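PDB 5OIU: type IV pilus assembly protein PilF from Thermus thermophilus HB8, which binds ATP and, as a hexameric motor ATPase, is thought to power the assembly of type IV pili. Local coordinates for residues 146-151 with 272-277. Sequence-based numbering, arbitrary orientation.
Sequences LITGPT and VLSQRL. With ATP (adenosine-5'-triphosphate), chain Q.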
ATOM      1  N   LEU C 146       7.974  -0.692 -24.660  1.00 38.17           N
ATOM      2  CA  LEU C 146       8.753   0.268 -23.881  1.00 38.49           C
ATOM      3  C   LEU C 146      10.230  -0.043 -24.012  1.00 33.46           C
ATOM      4  O   LEU C 146      10.644  -1.188 -23.804  1.00 36.52           O
ATOM      5  CB  LEU C 146       8.360   0.247 -22.406  1.00 37.39           C
ATOM      6  CG  LEU C 146       6.965   0.731 -22.039  1.00 37.65           C
ATOM      7  CD1 LEU C 146       6.782   0.683 -20.521  1.00 31.93           C
ATOM      8  CD2 LEU C 146       6.735   2.133 -22.598  1.00 34.28           C
ATOM      9  N   ILE C 147      11.013   0.968 -24.384  1.00 36.79           N
ATOM     10  CA  ILE C 147      12.472   0.874 -24.407  1.00 39.75           C
ATOM     11  C   ILE C 147      12.999   1.600 -23.185  1.00 36.91           C
ATOM     12  O   ILE C 147      12.682   2.774 -22.962  1.00 37.50           O
ATOM     13  CB  ILE C 147      13.083   1.485 -25.682  1.00 39.15           C
ATOM     14  CG1 ILE C 147      12.341   1.045 -26.952  1.00 33.15           C
ATOM     15  CG2 ILE C 147      14.594   1.197 -25.715  1.00 32.70           C
ATOM     16  CD1 ILE C 147      12.352  -0.420 -27.199  1.00 35.93           C
ATOM     17  N   THR C 148      13.825   0.926 -22.414  1.00 38.41           N
ATOM     18  CA  THR C 148      14.133   1.431 -21.093  1.00 42.67           C
ATOM     19  C   THR C 148      15.610   1.221 -20.788  1.00 43.61           C
ATOM     20  O   THR C 148      16.262   0.297 -21.296  1.00 38.51           O
ATOM     21  CB  THR C 148      13.207   0.766 -20.036  1.00 43.97           C
ATOM     22  OG1 THR C 148      13.230   1.507 -18.807  1.00 49.50           O
ATOM     23  CG2 THR C 148      13.610  -0.658 -19.756  1.00 36.16           C
ATOM     24  N   GLY C 149      16.134   2.121 -19.970  1.00 41.82           N
ATOM     25  CA  GLY C 149      17.495   2.049 -19.529  1.00 40.48           C
ATOM     26  C   GLY C 149      17.845   3.333 -18.819  1.00 46.88           C
ATOM     27  O   GLY C 149      17.067   4.295 -18.807  1.00 47.24           O
ATOM     28  N   PRO C 150      19.016   3.370 -18.199  1.00 43.58           N
ATOM     29  CA  PRO C 150      19.498   4.621 -17.625  1.00 43.70           C
ATOM     30  C   PRO C 150      19.881   5.578 -18.738  1.00 45.46           C
ATOM     31  O   PRO C 150      19.877   5.243 -19.928  1.00 44.79           O
ATOM     32  CB  PRO C 150      20.711   4.197 -16.791  1.00 38.23           C
ATOM     33  CG  PRO C 150      21.213   2.998 -17.491  1.00 42.32           C
ATOM     34  CD  PRO C 150      19.992   2.281 -18.028  1.00 45.38           C
ATOM     35  N   THR C 151      20.195   6.797 -18.323  1.00 44.55           N
ATOM     36  CA  THR C 151      20.552   7.852 -19.260  1.00 46.38           C
ATOM     37  C   THR C 151      21.719   7.429 -20.142  1.00 43.32           C
ATOM     38  O   THR C 151      22.679   6.819 -19.671  1.00 47.41           O
ATOM     39  CB  THR C 151      20.899   9.116 -18.487  1.00 42.72           C
ATOM     40  OG1 THR C 151      19.773   9.475 -17.674  1.00 44.85           O
ATOM     41  CG2 THR C 151      21.240  10.221 -19.424  1.00 41.34           C
ATOM     42  N   VAL C 272       8.826  -5.028 -22.786  1.00 37.85           N
ATOM     43  CA  VAL C 272       9.756  -4.035 -22.262  1.00 39.08           C
ATOM     44  C   VAL C 272      11.168  -4.463 -22.620  1.00 40.24           C
ATOM     45  O   VAL C 272      11.563  -5.605 -22.358  1.00 40.93           O
ATOM     46  CB  VAL C 272       9.626  -3.850 -20.739  1.00 39.01           C
ATOM     47  CG1 VAL C 272      10.507  -2.706 -20.272  1.00 31.12           C
ATOM     48  CG2 VAL C 272       8.185  -3.568 -20.367  1.00 42.63           C
ATOM     49  N   LEU C 273      11.925  -3.556 -23.219  1.00 36.40           N
ATOM     50  CA  LEU C 273      13.332  -3.783 -23.509  1.00 36.14           C
ATOM     51  C   LEU C 273      14.158  -2.886 -22.606  1.00 40.40           C
ATOM     52  O   LEU C 273      13.987  -1.661 -22.630  1.00 40.55           O
ATOM     53  CB  LEU C 273      13.656  -3.487 -24.967  1.00 33.28           C
ATOM     54  CG  LEU C 273      15.140  -3.687 -25.190  1.00 34.96           C
ATOM     55  CD1 LEU C 273      15.409  -5.176 -25.193  1.00 38.51           C
ATOM     56  CD2 LEU C 273      15.557  -3.059 -26.495  1.00 34.30           C
ATOM     57  N   SER C 274      15.046  -3.491 -21.819  1.00 38.84           N
ATOM     58  CA  SER C 274      16.028  -2.769 -21.023  1.00 38.00           C
ATOM     59  C   SER C 274      17.409  -2.980 -21.606  1.00 32.80           C
ATOM     60  O   SER C 274      17.756  -4.100 -21.991  1.00 37.83           O
ATOM     61  CB  SER C 274      16.032  -3.241 -19.568  1.00 41.82           C
ATOM     62  OG  SER C 274      16.741  -2.315 -18.781  1.00 40.14           O
ATOM     63  N   GLN C 275      18.218  -1.928 -21.656  1.00 28.78           N
ATOM     64  CA  GLN C 275      19.534  -2.164 -22.224  1.00 33.23           C
ATOM     65  C   GLN C 275      20.623  -1.332 -21.548  1.00 34.20           C
ATOM     66  O   GLN C 275      20.357  -0.378 -20.810  1.00 31.30           O
ATOM     67  CB  GLN C 275      19.520  -1.930 -23.743  1.00 41.24           C
ATOM     68  CG  GLN C 275      19.159  -0.539 -24.241  1.00 31.38           C
ATOM     69  CD  GLN C 275      19.265  -0.479 -25.772  1.00 37.43           C
ATOM     70  OE1 GLN C 275      18.455  -1.067 -26.491  1.00 33.50           O
ATOM     71  NE2 GLN C 275      20.285   0.207 -26.264  1.00 35.32           N
ATOM     72  N   ARG C 276      21.863  -1.748 -21.808  1.00 31.27           N
ATOM     73  CA  ARG C 276      23.079  -1.079 -21.368  1.00 38.58           C
ATOM     74  C   ARG C 276      24.084  -1.054 -22.513  1.00 37.25           C
ATOM     75  O   ARG C 276      24.078  -1.924 -23.391  1.00 37.35           O
ATOM     76  CB  ARG C 276      23.733  -1.788 -20.167  1.00 36.69           C
ATOM     77  CG  ARG C 276      22.853  -1.907 -18.976  1.00 34.54           C
ATOM     78  CD  ARG C 276      22.457  -0.534 -18.475  1.00 32.56           C
ATOM     79  NE  ARG C 276      21.952  -0.656 -17.114  1.00 41.76           N
ATOM     80  CZ  ARG C 276      20.700  -1.002 -16.826  1.00 50.12           C
ATOM     81  NH1 ARG C 276      19.818  -1.219 -17.813  1.00 43.49           N
ATOM     82  NH2 ARG C 276      20.326  -1.119 -15.554  1.00 44.11           N
ATOM     83  N   LEU C 277      24.990  -0.085 -22.473  1.00 34.87           N
ATOM     84  CA  LEU C 277      26.155  -0.115 -23.350  1.00 35.03           C
ATOM     85  C   LEU C 277      27.404  -0.536 -22.561  1.00 38.46           C
ATOM     86  O   LEU C 277      27.716   0.045 -21.513  1.00 34.86           O
ATOM     87  CB  LEU C 277      26.347   1.246 -24.020  1.00 35.52           C
ATOM     88  CG  LEU C 277      25.244   1.695 -24.999  1.00 37.84           C
ATOM     89  CD1 LEU C 277      25.660   2.954 -25.763  1.00 36.47           C
ATOM     90  CD2 LEU C 277      24.877   0.599 -25.990  1.00 34.92           C
TER
HETATM   91  PG  ATP Q 501      19.370   9.739 -23.668  1.00 47.22           P
HETATM   92  O1G ATP Q 501      19.319   9.182 -22.249  1.00 43.15           O
HETATM   93  O2G ATP Q 501      18.015   9.854 -24.334  1.00 51.41           O
HETATM   94  O3G ATP Q 501      20.187  10.996 -23.824  1.00 50.20           O
HETATM   95  PB  ATP Q 501      19.781   7.316 -25.161  1.00 43.61           P
HETATM   96  O1B ATP Q 501      19.503   6.359 -24.031  1.00 38.43           O
HETATM   97  O2B ATP Q 501      18.737   7.603 -26.215  1.00 44.63           O
HETATM   98  O3B ATP Q 501      20.270   8.721 -24.551  1.00 37.20           O
HETATM   99  PA  ATP Q 501      21.415   7.274 -27.454  1.00 44.46           P
HETATM  100  O1A ATP Q 501      20.748   6.529 -28.578  1.00 44.10           O
HETATM  101  O2A ATP Q 501      21.327   8.781 -27.436  1.00 52.17           O
HETATM  102  O3A ATP Q 501      21.048   6.758 -25.974  1.00 36.64           O
HETATM  103  O5' ATP Q 501      22.950   6.827 -27.578  1.00 51.67           O
HETATM  104  C5' ATP Q 501      23.966   7.343 -26.721  1.00 45.67           C
HETATM  105  C4' ATP Q 501      25.295   7.091 -27.421  1.00 47.91           C
HETATM  106  O4' ATP Q 501      25.554   5.687 -27.533  1.00 38.08           O
HETATM  107  C3' ATP Q 501      25.250   7.658 -28.826  1.00 48.62           C
HETATM  108  O3' ATP Q 501      26.533   8.290 -29.003  1.00 58.32           O
HETATM  109  C2' ATP Q 501      25.020   6.427 -29.699  1.00 45.41           C
HETATM  110  O2' ATP Q 501      25.493   6.557 -31.052  1.00 47.55           O
HETATM  111  C1' ATP Q 501      25.693   5.309 -28.899  1.00 40.76           C
HETATM  112  N9  ATP Q 501      25.046   3.994 -29.074  1.00 43.85           N
HETATM  113  C8  ATP Q 501      23.723   3.761 -28.927  1.00 41.81           C
HETATM  114  N7  ATP Q 501      23.435   2.450 -29.140  1.00 36.81           N
HETATM  115  C5  ATP Q 501      24.582   1.820 -29.438  1.00 35.97           C
HETATM  116  C6  ATP Q 501      24.970   0.431 -29.772  1.00 37.59           C
HETATM  117  N6  ATP Q 501      24.048  -0.563 -29.840  1.00 35.66           N
HETATM  118  N1  ATP Q 501      26.276   0.185 -30.006  1.00 38.36           N
HETATM  119  C2  ATP Q 501      27.194   1.170 -29.937  1.00 43.36           C
HETATM  120  N3  ATP Q 501      26.915   2.455 -29.638  1.00 43.40           N
HETATM  121  C4  ATP Q 501      25.646   2.841 -29.384  1.00 39.20           C
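L273 is gripped at both backbone ends by strand 146-148: its N-H reaches L146 O at 2.8 Å and is almost straight (173°), while its carbonyl accepts T148 N at 2.6 Å. A third bond, Q275 N to T148 O at 3.0 Å, completes this parallel ladder at the point where strand 146-148 gives way to the phosphate-binding loop. Beyond it, R276 curls back along its own strand, the chain turned back about CB-CG (chi2 -61°), and NH1 donates to Q275 O at 3.2 Å, approaching from above the carbonyl plane, and weakly to S274 OG. NH2 is held by N246 O, so the long, multiply donating arginine ties strand to loop. P150 crosses the arginine side chain at about a right angle, and its CD sits over one guanidinium face toward the rim, 3.5 Å from NH1, an apolar edge that covers the flat group without competing for its N-H groups. An alanine at R276 would probably uncover this side of P150 and leave N246 O without its guanidinium donor. G149 suits the turn because a CB would run into Q275 O. T148, branched at CB, sets CG2 between backbone N and carbonyl carbon, 3.5 Å from S274 CB, and leaves OG1 to bond T245 OG1 and L243 O; the small S274 sits beside that methyl on the neighbouring strand. On the same face L146 CB approaches V272 CG1, and on the other I147 CD1 touches L273 CB, branched aliphatics suited to a buried sheet. T151 and L277 diverge to opposite ends of ATP, L277 CD1 lying 3.3 Å from O4'. The pair lies toward one side of the mixed P-loop NTPase sheet, between strands 238-243 and 328-336; helix 155-166, which follows the Walker A loop, covers I147 and L273, and helix 248-257 covers L146 and V272.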